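Local coordinates for thioredoxin-like protein (Bacteroides caccae ATCC 43185, PDB 4YOD) that is of unknown function but, carrying a thioredoxin fold after a helical N-terminal region, probably works as a thiol-disulfide oxidoreductase, at residues A19-Q22 and I23-A26; V70-K73 and T74-A78; E231-K234 and E235-N238. One frame throughout, in Å; residues are numbered along the deposited sequence. Where two conformers were deposited one is given.

Contact 1. Residues A19-Q22 and I23-A26; sequences AIPQ and IMVA
From Pro21 to Met24 the backbone folds into a type I beta turn, closed by a bond from Met24 N to Pro21 O (3.3 Å). The bond is bent, 145° at the hydrogen, and Met24 N stands well above the carbonyl plane instead of meeting a lone pair. Gln22 and Ile23 fill the two central positions with nearly helical backbone angles, and their side chains leave the turn outward, as expected of corner residues at an exposed turn. Proline suits the first position, which has to offer a carbonyl and needs no N-H of its own. Its ring also gives the turn an apolar side. Met24, a selenomethionine in the crystal, lies alongside that ring and points the same way. Its chain runs straight through CG and then bends at the selenium (chi3 -119°), which brings the terminal methyl back, with Met24 CE 3.8 Å from Pro21 CG and 3.9 Å from Pro21 CD. Ile23 CG1 is held between backbone N and carbonyl carbon (chi1 47°), a position that turns it to Pro21 CB, 3.9 Å away. Beyond the turn, Met24 and Ile20 both rest on Phe33 of helix 27-37, and Ala26 is the N-cap residue of that helix; the contact is thus the lead-in that docks the N-terminal loop on its first helix. Arg30 NH1 bonds to Met24 O. A water donates to Met24 O as well (2.8 Å) and gives its other hydrogen to Gln22 O at 2.7 Å.

Contact 2. Residues V70-K73 and T74-A78; sequences VPLK and TAQEA
Pro71 and Ala75 set the first backbone turn of helix 72-85: Ala75 N reaches Pro71 O at 3.1 Å. Pro71 O also receives a weak bond from Thr74 N, strongly bent at 121°. The ladder goes on with Gln76 N to Leu72 O (2.8 Å) and Glu77 N to Lys73 O (3.0 Å). Proline fits the N-cap because its carbonyl serves the helix while its missing N-H is not wanted there.

The apolar contact is that of Val70 CG2 with Ala75 CB at 3.8 Å; alanine is small enough to sit buried there, where it also meets Phe116. Side chains with polar ends add van der Waals contacts. Thr74 lies side by side with Pro71, Thr74 OG1 being 3.9 Å from Pro71 CB. One turn apart, Leu72 and Gln76 cross obliquely. Leu72 CG, anti to its own backbone N (chi1 180°), carries Leu72 CD1 to Gln76 CG and CD, both at 3.8 Å.

The polar end of Gln76 is fixed elsewhere, NE2 bonding to the backbone O of Glu115 at the start of helix 114-125. Val70 meanwhile packs on Ala31 and Val35 of helix 27-37. The whole is a helix N-terminus with proline at the N-cap, within a bundle of helices, consistent with the TPR-related family of this region.

Contact 3. Residues E231-K234 and E235-N238; sequences EFPK and EWIN
In this thioredoxin fold a beta-alpha-beta crossover runs from strand 211-217 through helix 222-228 to the parallel strand 237-240, and a type I beta turn from Pro233 to Trp236 leads the chain into that last strand. Pro233 O is gripped twice, from opposite faces of its carbonyl plane: Trp236 N closes the turn at 3.2 Å, and Asn238 ND2 bonds from the other face, also at 3.2 Å. The oxygen lies in the plane of the Asn238 amide and the bond is fairly straight (158°). Because Asn238 OD1 bonds to Ser215 OG, both ends of the amide are engaged and its rotation is fixed; asparagine, with an NH2 group to donate and a carbonyl oxygen to accept, suits the place.

The Pro233 ring is tilted over one face of the Trp236 indole, leading with its CD and CG edge. Pro233 CD stands 3.5 Å from the centroid of the six-membered ring of Trp236, only 7° off the normal, a CH-pi contact, while Pro233 CG rests 3.6 Å from Trp236 CE2. Phe232 crosses the indole at about a right angle, and Trp236 CZ3 comes to its ring edge, 3.8 Å from Phe232 CD1. Phe232 CB also touches Asn238 OD1 at 3.4 Å. Glu235, bent at chi2 (76°), turns its carboxylate back, bringing Glu235 OE1 to 3.5 Å from Pro233 CB.

With the indole of Trp236 replaced by the methyl of an alanine, the Pro233 ring would probably lose the face it packs on and the edge of Phe232 its neighbour, opening a gap beside the turn. The buried indole also touches Leu196 of helix 187-197, Ile206 of helix 200-207 and Val213 of strand 211-217, and Ile237 bonds by its backbone to Val213 and Ser215, pairing edge strand 237-240 with its parallel neighbour 211-217.

How the contacts relate
Along the chain the three contacts stand in series, none nesting in or crossing another, and each is a local turn or helix start, not a long-range closure. Contact 1 shapes the N-terminal loop that runs into helix 27-37. Contact 2, its centre about 20 Å from that of contact 1, opens helix 72-85 and packs on that same helix 27-37 and on helix 114-125, so both belong to the helical region. Contact 3 lies in the thioredoxin-like part, across the chain's centre, its own centre about 40 Å from that of contact 2 and about 54 Å from that of contact 1; its turn, leading into edge strand 237-240, packs against helices 187-197 and 200-207.

Contact 1. Residues A19-Q22 and I23-A26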
ATOM      1  N   ALA A  19      -1.458 -25.430  18.806  1.00 59.69           N
ATOM      2  CA  ALA A  19      -1.886 -25.102  20.167  1.00 60.09           C
ATOM      3  C   ALA A  19      -0.875 -24.183  20.871  1.00 63.55           C
ATOM      4  O   ALA A  19       0.308 -24.519  20.962  1.00 64.05           O
ATOM      5  CB  ALA A  19      -2.089 -26.378  20.971  1.00 62.18           C
ATOM      6  N   ILE A  20      -1.351 -23.022  21.363  1.00 59.28           N
ATOM      7  CA  ILE A  20      -0.534 -22.049  22.105  1.00 59.70           C
ATOM      8  C   ILE A  20      -0.386 -22.545  23.570  1.00 62.97           C
ATOM      9  O   ILE A  20      -1.402 -22.775  24.231  1.00 63.09           O
ATOM     10  CB  ILE A  20      -1.125 -20.605  22.028  1.00 62.63           C
ATOM     11  CG1 ILE A  20      -1.185 -20.098  20.573  1.00 60.98           C
ATOM     12  CG2 ILE A  20      -0.345 -19.620  22.924  1.00 64.77           C
ATOM     13  CD1 ILE A  20      -2.330 -19.137  20.300  1.00 69.74           C
ATOM     14  N   PRO A  21       0.862 -22.697  24.090  1.00 59.32           N
ATOM     15  CA  PRO A  21       1.037 -23.184  25.481  1.00 59.73           C
ATOM     16  C   PRO A  21       0.535 -22.203  26.545  1.00 62.57           C
ATOM     17  O   PRO A  21       0.574 -20.991  26.329  1.00 61.43           O
ATOM     18  CB  PRO A  21       2.551 -23.393  25.609  1.00 62.43           C
ATOM     19  CG  PRO A  21       3.109 -23.297  24.221  1.00 65.80           C
ATOM     20  CD  PRO A  21       2.164 -22.458  23.428  1.00 60.20           C
ATOM     21  N   GLN A  22       0.085 -22.733  27.710  1.00 59.53           N
ATOM     22  CA  GLN A  22      -0.448 -21.947  28.835  1.00 60.56           C
ATOM     23  C   GLN A  22       0.636 -21.085  29.515  1.00 65.24           C
ATOM     24  O   GLN A  22       0.302 -20.027  30.053  1.00 66.03           O
ATOM     25  CB  GLN A  22      -1.137 -22.849  29.878  1.00 63.53           C
ATOM     26  CG  GLN A  22      -2.298 -22.158  30.609  1.00 72.16           C
ATOM     27  CD  GLN A  22      -2.904 -22.955  31.759  1.00 81.54           C
ATOM     28  OE1 GLN A  22      -2.206 -23.427  32.670  1.00 69.17           O
ATOM     29  NE2 GLN A  22      -4.234 -23.052  31.793  1.00 75.62           N
ATOM     30  N   ILE A  23       1.923 -21.517  29.471  1.00 60.99           N
ATOM     31  CA  ILE A  23       3.074 -20.792  30.050  1.00 61.32           C
ATOM     32  C   ILE A  23       3.306 -19.465  29.312  1.00 60.85           C
ATOM     33  O   ILE A  23       3.887 -18.535  29.885  1.00 61.49           O
ATOM     34  CB  ILE A  23       4.383 -21.630  30.086  1.00 65.22           C
ATOM     35  CG1 ILE A  23       4.662 -22.336  28.727  1.00 63.26           C
ATOM     36  CG2 ILE A  23       4.384 -22.599  31.276  1.00 68.45           C
ATOM     37  CD1 ILE A  23       6.105 -22.363  28.306  1.00 69.15           C
HETATM   38  N   MSE A  24       2.862 -19.387  28.044  1.00 51.94           N
HETATM   39  CA  MSE A  24       2.990 -18.170  27.257  1.00 50.28           C
HETATM   40  C   MSE A  24       1.851 -17.231  27.620  1.00 54.72           C
HETATM   41  O   MSE A  24       0.731 -17.363  27.119  1.00 53.99           O
HETATM   42  CB  MSE A  24       3.031 -18.477  25.760  1.00 49.62           C
HETATM   43  CG  MSE A  24       4.425 -18.411  25.199  1.00 56.28           C
HETATM   44 SE   MSE A  24       4.361 -18.829  23.322  0.75 61.50          SE
HETATM   45  CE  MSE A  24       5.502 -20.435  23.367  1.00 58.42           C
ATOM     46  N   VAL A  25       2.151 -16.313  28.533  1.00 52.12           N
ATOM     47  CA  VAL A  25       1.230 -15.346  29.107  1.00 53.92           C
ATOM     48  C   VAL A  25       1.319 -14.008  28.352  1.00 60.70           C
ATOM     49  O   VAL A  25       0.279 -13.423  28.032  1.00 61.64           O
ATOM     50  CB  VAL A  25       1.564 -15.178  30.620  1.00 60.43           C
ATOM     51  CG1 VAL A  25       0.771 -14.043  31.256  1.00 62.17           C
ATOM     52  CG2 VAL A  25       1.350 -16.486  31.384  1.00 60.99           C
ATOM     53  N   ALA A  26       2.554 -13.520  28.098  1.00 56.92           N
ATOM     54  CA  ALA A  26       2.810 -12.236  27.453  1.00 56.84           C
ATOM     55  C   ALA A  26       2.149 -12.153  26.058  1.00 61.42           C
ATOM     56  O   ALA A  26       2.464 -12.971  25.180  1.00 59.42           O
ATOM     57  CB  ALA A  26       4.310 -11.988  27.353  1.00 57.69           C
TER
HETATM   58  O   HOH W   1      -1.366 -18.294  28.724  1.00 39.46           O

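Contact 2. Residues V70-K73 and T74-A78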
ATOM      1  N   VAL A  70       2.218  -8.338  15.312  1.00 37.06           N
ATOM      2  CA  VAL A  70       3.625  -8.607  15.606  1.00 35.47           C
ATOM      3  C   VAL A  70       4.500  -7.496  15.010  1.00 38.29           C
ATOM      4  O   VAL A  70       4.025  -6.816  14.098  1.00 36.84           O
ATOM      5  CB  VAL A  70       4.074 -10.009  15.086  1.00 37.64           C
ATOM      6  CG1 VAL A  70       3.334 -11.133  15.795  1.00 37.55           C
ATOM      7  CG2 VAL A  70       3.943 -10.138  13.559  1.00 35.75           C
ATOM      8  N   PRO A  71       5.786  -7.324  15.423  1.00 35.87           N
ATOM      9  CA  PRO A  71       6.638  -6.329  14.743  1.00 35.33           C
ATOM     10  C   PRO A  71       6.685  -6.598  13.242  1.00 36.89           C
ATOM     11  O   PRO A  71       6.598  -7.755  12.820  1.00 34.58           O
ATOM     12  CB  PRO A  71       8.012  -6.541  15.390  1.00 38.31           C
ATOM     13  CG  PRO A  71       7.702  -7.104  16.757  1.00 44.00           C
ATOM     14  CD  PRO A  71       6.525  -8.005  16.518  1.00 38.23           C
ATOM     15  N   LEU A  72       6.773  -5.542  12.427  1.00 33.08           N
ATOM     16  CA  LEU A  72       6.788  -5.688  10.970  1.00 31.44           C
ATOM     17  C   LEU A  72       7.882  -6.649  10.487  1.00 34.88           C
ATOM     18  O   LEU A  72       7.615  -7.448   9.587  1.00 31.87           O
ATOM     19  CB  LEU A  72       6.946  -4.316  10.290  1.00 31.16           C
ATOM     20  CG  LEU A  72       6.983  -4.286   8.752  1.00 33.52           C
ATOM     21  CD1 LEU A  72       5.776  -5.047   8.105  1.00 32.55           C
ATOM     22  CD2 LEU A  72       7.071  -2.851   8.247  1.00 31.89           C
ATOM     23  N   LYS A  73       9.098  -6.586  11.072  1.00 33.39           N
ATOM     24  CA  LYS A  73      10.195  -7.467  10.640  1.00 32.79           C
ATOM     25  C   LYS A  73       9.862  -8.942  10.886  1.00 32.99           C
ATOM     26  O   LYS A  73      10.203  -9.770  10.053  1.00 32.72           O
ATOM     27  CB  LYS A  73      11.518  -7.105  11.314  1.00 37.14           C
ATOM     28  CG  LYS A  73      12.173  -5.857  10.716  1.00 61.83           C
ATOM     29  CD  LYS A  73      13.395  -5.433  11.518  1.00 77.56           C
ATOM     30  CE  LYS A  73      13.999  -4.147  11.016  1.00 93.04           C
ATOM     31  NZ  LYS A  73      15.136  -3.712  11.872  1.00107.89           N
ATOM     32  N   THR A  74       9.146  -9.257  11.978  1.00 29.71           N
ATOM     33  CA  THR A  74       8.706 -10.615  12.322  1.00 29.58           C
ATOM     34  C   THR A  74       7.667 -11.087  11.304  1.00 31.87           C
ATOM     35  O   THR A  74       7.750 -12.218  10.816  1.00 30.40           O
ATOM     36  CB  THR A  74       8.158 -10.629  13.755  1.00 39.41           C
ATOM     37  OG1 THR A  74       9.186 -10.153  14.623  1.00 43.89           O
ATOM     38  CG2 THR A  74       7.690 -12.019  14.204  1.00 36.63           C
ATOM     39  N   ALA A  75       6.711 -10.210  10.964  1.00 28.65           N
ATOM     40  CA  ALA A  75       5.697 -10.504   9.957  1.00 27.82           C
ATOM     41  C   ALA A  75       6.362 -10.748   8.584  1.00 29.05           C
ATOM     42  O   ALA A  75       6.083 -11.763   7.952  1.00 27.51           O
ATOM     43  CB  ALA A  75       4.695  -9.358   9.883  1.00 28.93           C
ATOM     44  N   GLN A  76       7.295  -9.871   8.167  1.00 25.46           N
ATOM     45  CA  GLN A  76       7.979  -9.990   6.865  1.00 26.15           C
ATOM     46  C   GLN A  76       8.781 -11.303   6.769  1.00 30.33           C
ATOM     47  O   GLN A  76       8.734 -11.951   5.723  1.00 28.88           O
ATOM     48  CB  GLN A  76       8.857  -8.764   6.589  1.00 27.05           C
ATOM     49  CG  GLN A  76       7.995  -7.537   6.262  1.00 31.68           C
ATOM     50  CD  GLN A  76       8.798  -6.265   6.103  1.00 40.74           C
ATOM     51  OE1 GLN A  76       9.780  -6.044   6.815  1.00 34.12           O
ATOM     52  NE2 GLN A  76       8.353  -5.371   5.209  1.00 26.77           N
ATOM     53  N   GLU A  77       9.498 -11.688   7.855  1.00 27.61           N
ATOM     54  CA  GLU A  77      10.257 -12.940   7.923  0.50 28.03           C
ATOM     55  C   GLU A  77       9.317 -14.158   7.803  1.00 30.60           C
ATOM     56  O   GLU A  77       9.621 -15.107   7.068  1.00 29.51           O
ATOM     57  CB  GLU A  77      11.064 -13.013   9.233  0.50 30.97           C
ATOM     58  CG  GLU A  77      11.910 -14.268   9.379  0.50 43.10           C
ATOM     59  CD  GLU A  77      12.758 -14.315  10.633  0.50 71.01           C
ATOM     60  OE1 GLU A  77      13.869 -13.733  10.624  0.50 70.06           O
ATOM     61  OE2 GLU A  77      12.317 -14.939  11.624  0.50 68.91           O
ATOM     62  N   ALA A  78       8.168 -14.129   8.512  1.00 26.65           N
ATOM     63  CA  ALA A  78       7.201 -15.228   8.482  1.00 26.01           C
ATOM     64  C   ALA A  78       6.546 -15.377   7.104  1.00 28.45           C
ATOM     65  O   ALA A  78       6.428 -16.507   6.619  1.00 26.88           O
ATOM     66  CB  ALA A  78       6.138 -15.016   9.539  1.00 27.09           C
TER

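Contact 3. Residues E231-K234 and E235-N238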
ATOM      1  N   GLU A 231     -13.763  22.422  -7.648  1.00 69.17           N
ATOM      2  CA  GLU A 231     -13.999  21.460  -6.562  1.00 66.96           C
ATOM      3  C   GLU A 231     -12.872  21.468  -5.507  1.00 66.47           C
ATOM      4  O   GLU A 231     -13.141  21.224  -4.327  1.00 64.67           O
ATOM      5  CB  GLU A 231     -14.161  20.039  -7.123  1.00 67.23           C
ATOM      6  CG  GLU A 231     -15.573  19.733  -7.599  1.00 83.13           C
ATOM      7  CD  GLU A 231     -15.872  18.273  -7.896  1.00109.28           C
ATOM      8  OE1 GLU A 231     -15.368  17.392  -7.161  1.00102.05           O
ATOM      9  OE2 GLU A 231     -16.653  18.013  -8.841  1.00106.84           O
ATOM     10  N   PHE A 232     -11.624  21.733  -5.934  1.00 61.22           N
ATOM     11  CA  PHE A 232     -10.461  21.782  -5.042  1.00 58.21           C
ATOM     12  C   PHE A 232     -10.403  23.105  -4.291  1.00 61.89           C
ATOM     13  O   PHE A 232     -10.538  24.151  -4.931  1.00 63.82           O
ATOM     14  CB  PHE A 232      -9.150  21.592  -5.829  1.00 58.72           C
ATOM     15  CG  PHE A 232      -8.962  20.215  -6.412  1.00 59.45           C
ATOM     16  CD1 PHE A 232      -8.336  19.213  -5.679  1.00 59.96           C
ATOM     17  CD2 PHE A 232      -9.423  19.912  -7.687  1.00 63.80           C
ATOM     18  CE1 PHE A 232      -8.176  17.933  -6.212  1.00 59.68           C
ATOM     19  CE2 PHE A 232      -9.251  18.633  -8.224  1.00 65.58           C
ATOM     20  CZ  PHE A 232      -8.633  17.652  -7.481  1.00 60.65           C
ATOM     21  N   PRO A 233     -10.154  23.106  -2.958  1.00 55.95           N
ATOM     22  CA  PRO A 233     -10.046  24.387  -2.232  1.00 56.86           C
ATOM     23  C   PRO A 233      -8.878  25.231  -2.744  1.00 58.94           C
ATOM     24  O   PRO A 233      -7.855  24.676  -3.145  1.00 56.17           O
ATOM     25  CB  PRO A 233      -9.809  23.949  -0.780  1.00 57.04           C
ATOM     26  CG  PRO A 233     -10.321  22.550  -0.713  1.00 59.52           C
ATOM     27  CD  PRO A 233      -9.983  21.964  -2.043  1.00 54.37           C
ATOM     28  N   LYS A 234      -9.042  26.566  -2.749  1.00 57.01           N
ATOM     29  CA  LYS A 234      -8.023  27.522  -3.207  1.00 56.93           C
ATOM     30  C   LYS A 234      -6.781  27.494  -2.308  1.00 56.83           C
ATOM     31  O   LYS A 234      -5.700  27.891  -2.742  1.00 56.43           O
ATOM     32  CB  LYS A 234      -8.604  28.949  -3.259  1.00 62.59           C
ATOM     33  CG  LYS A 234      -9.475  29.198  -4.480  1.00 80.10           C
ATOM     34  CD  LYS A 234      -9.916  30.649  -4.572  1.00 94.13           C
ATOM     35  CE  LYS A 234     -10.809  30.892  -5.763  1.00109.34           C
ATOM     36  NZ  LYS A 234     -11.335  32.285  -5.787  1.00123.95           N
ATOM     37  N   GLU A 235      -6.949  27.013  -1.063  1.00 51.60           N
ATOM     38  CA  GLU A 235      -5.910  26.880  -0.036  1.00 49.98           C
ATOM     39  C   GLU A 235      -4.902  25.775  -0.390  1.00 50.00           C
ATOM     40  O   GLU A 235      -3.812  25.742   0.180  1.00 48.08           O
ATOM     41  CB  GLU A 235      -6.547  26.617   1.342  1.00 51.58           C
ATOM     42  CG  GLU A 235      -7.394  27.779   1.863  1.00 63.12           C
ATOM     43  CD  GLU A 235      -8.774  27.989   1.255  1.00 83.79           C
ATOM     44  OE1 GLU A 235      -9.386  27.002   0.783  1.00 71.07           O
ATOM     45  OE2 GLU A 235      -9.253  29.148   1.267  1.00 77.47           O
ATOM     46  N   TRP A 236      -5.248  24.887  -1.338  1.00 45.55           N
ATOM     47  CA  TRP A 236      -4.334  23.833  -1.785  1.00 42.71           C
ATOM     48  C   TRP A 236      -3.606  24.276  -3.034  1.00 46.19           C
ATOM     49  O   TRP A 236      -4.070  25.179  -3.733  1.00 46.86           O
ATOM     50  CB  TRP A 236      -5.070  22.511  -2.089  1.00 39.82           C
ATOM     51  CG  TRP A 236      -5.909  21.905  -1.000  1.00 40.01           C
ATOM     52  CD1 TRP A 236      -6.097  22.372   0.269  1.00 43.43           C
ATOM     53  CD2 TRP A 236      -6.740  20.751  -1.130  1.00 38.83           C
ATOM     54  NE1 TRP A 236      -6.970  21.560   0.946  1.00 42.15           N
ATOM     55  CE2 TRP A 236      -7.381  20.554   0.114  1.00 42.28           C
ATOM     56  CE3 TRP A 236      -6.967  19.826  -2.167  1.00 39.24           C
ATOM     57  CZ2 TRP A 236      -8.268  19.499   0.339  1.00 40.87           C
ATOM     58  CZ3 TRP A 236      -7.831  18.769  -1.938  1.00 40.07           C
ATOM     59  CH2 TRP A 236      -8.474  18.614  -0.699  1.00 41.02           C
ATOM     60  N   ILE A 237      -2.474  23.624  -3.325  1.00 41.40           N
ATOM     61  CA  ILE A 237      -1.717  23.838  -4.549  1.00 41.42           C
ATOM     62  C   ILE A 237      -2.250  22.772  -5.503  1.00 43.71           C
ATOM     63  O   ILE A 237      -2.118  21.586  -5.222  1.00 40.49           O
ATOM     64  CB  ILE A 237      -0.185  23.794  -4.300  1.00 43.52           C
ATOM     65  CG1 ILE A 237       0.207  24.836  -3.220  1.00 44.97           C
ATOM     66  CG2 ILE A 237       0.605  23.995  -5.610  1.00 44.22           C
ATOM     67  CD1 ILE A 237       1.638  24.826  -2.783  1.00 54.38           C
ATOM     68  N   ASN A 238      -2.953  23.193  -6.562  1.00 41.70           N
ATOM     69  CA  ASN A 238      -3.600  22.270  -7.496  1.00 40.71           C
ATOM     70  C   ASN A 238      -2.922  22.296  -8.855  1.00 43.77           C
ATOM     71  O   ASN A 238      -3.049  23.277  -9.600  1.00 44.73           O
ATOM     72  CB  ASN A 238      -5.089  22.616  -7.604  1.00 46.07           C
ATOM     73  CG  ASN A 238      -5.783  22.585  -6.262  1.00 62.12           C
ATOM     74  OD1 ASN A 238      -5.775  21.571  -5.558  1.00 47.12           O
ATOM     75  ND2 ASN A 238      -6.345  23.713  -5.844  1.00 54.72           N
TER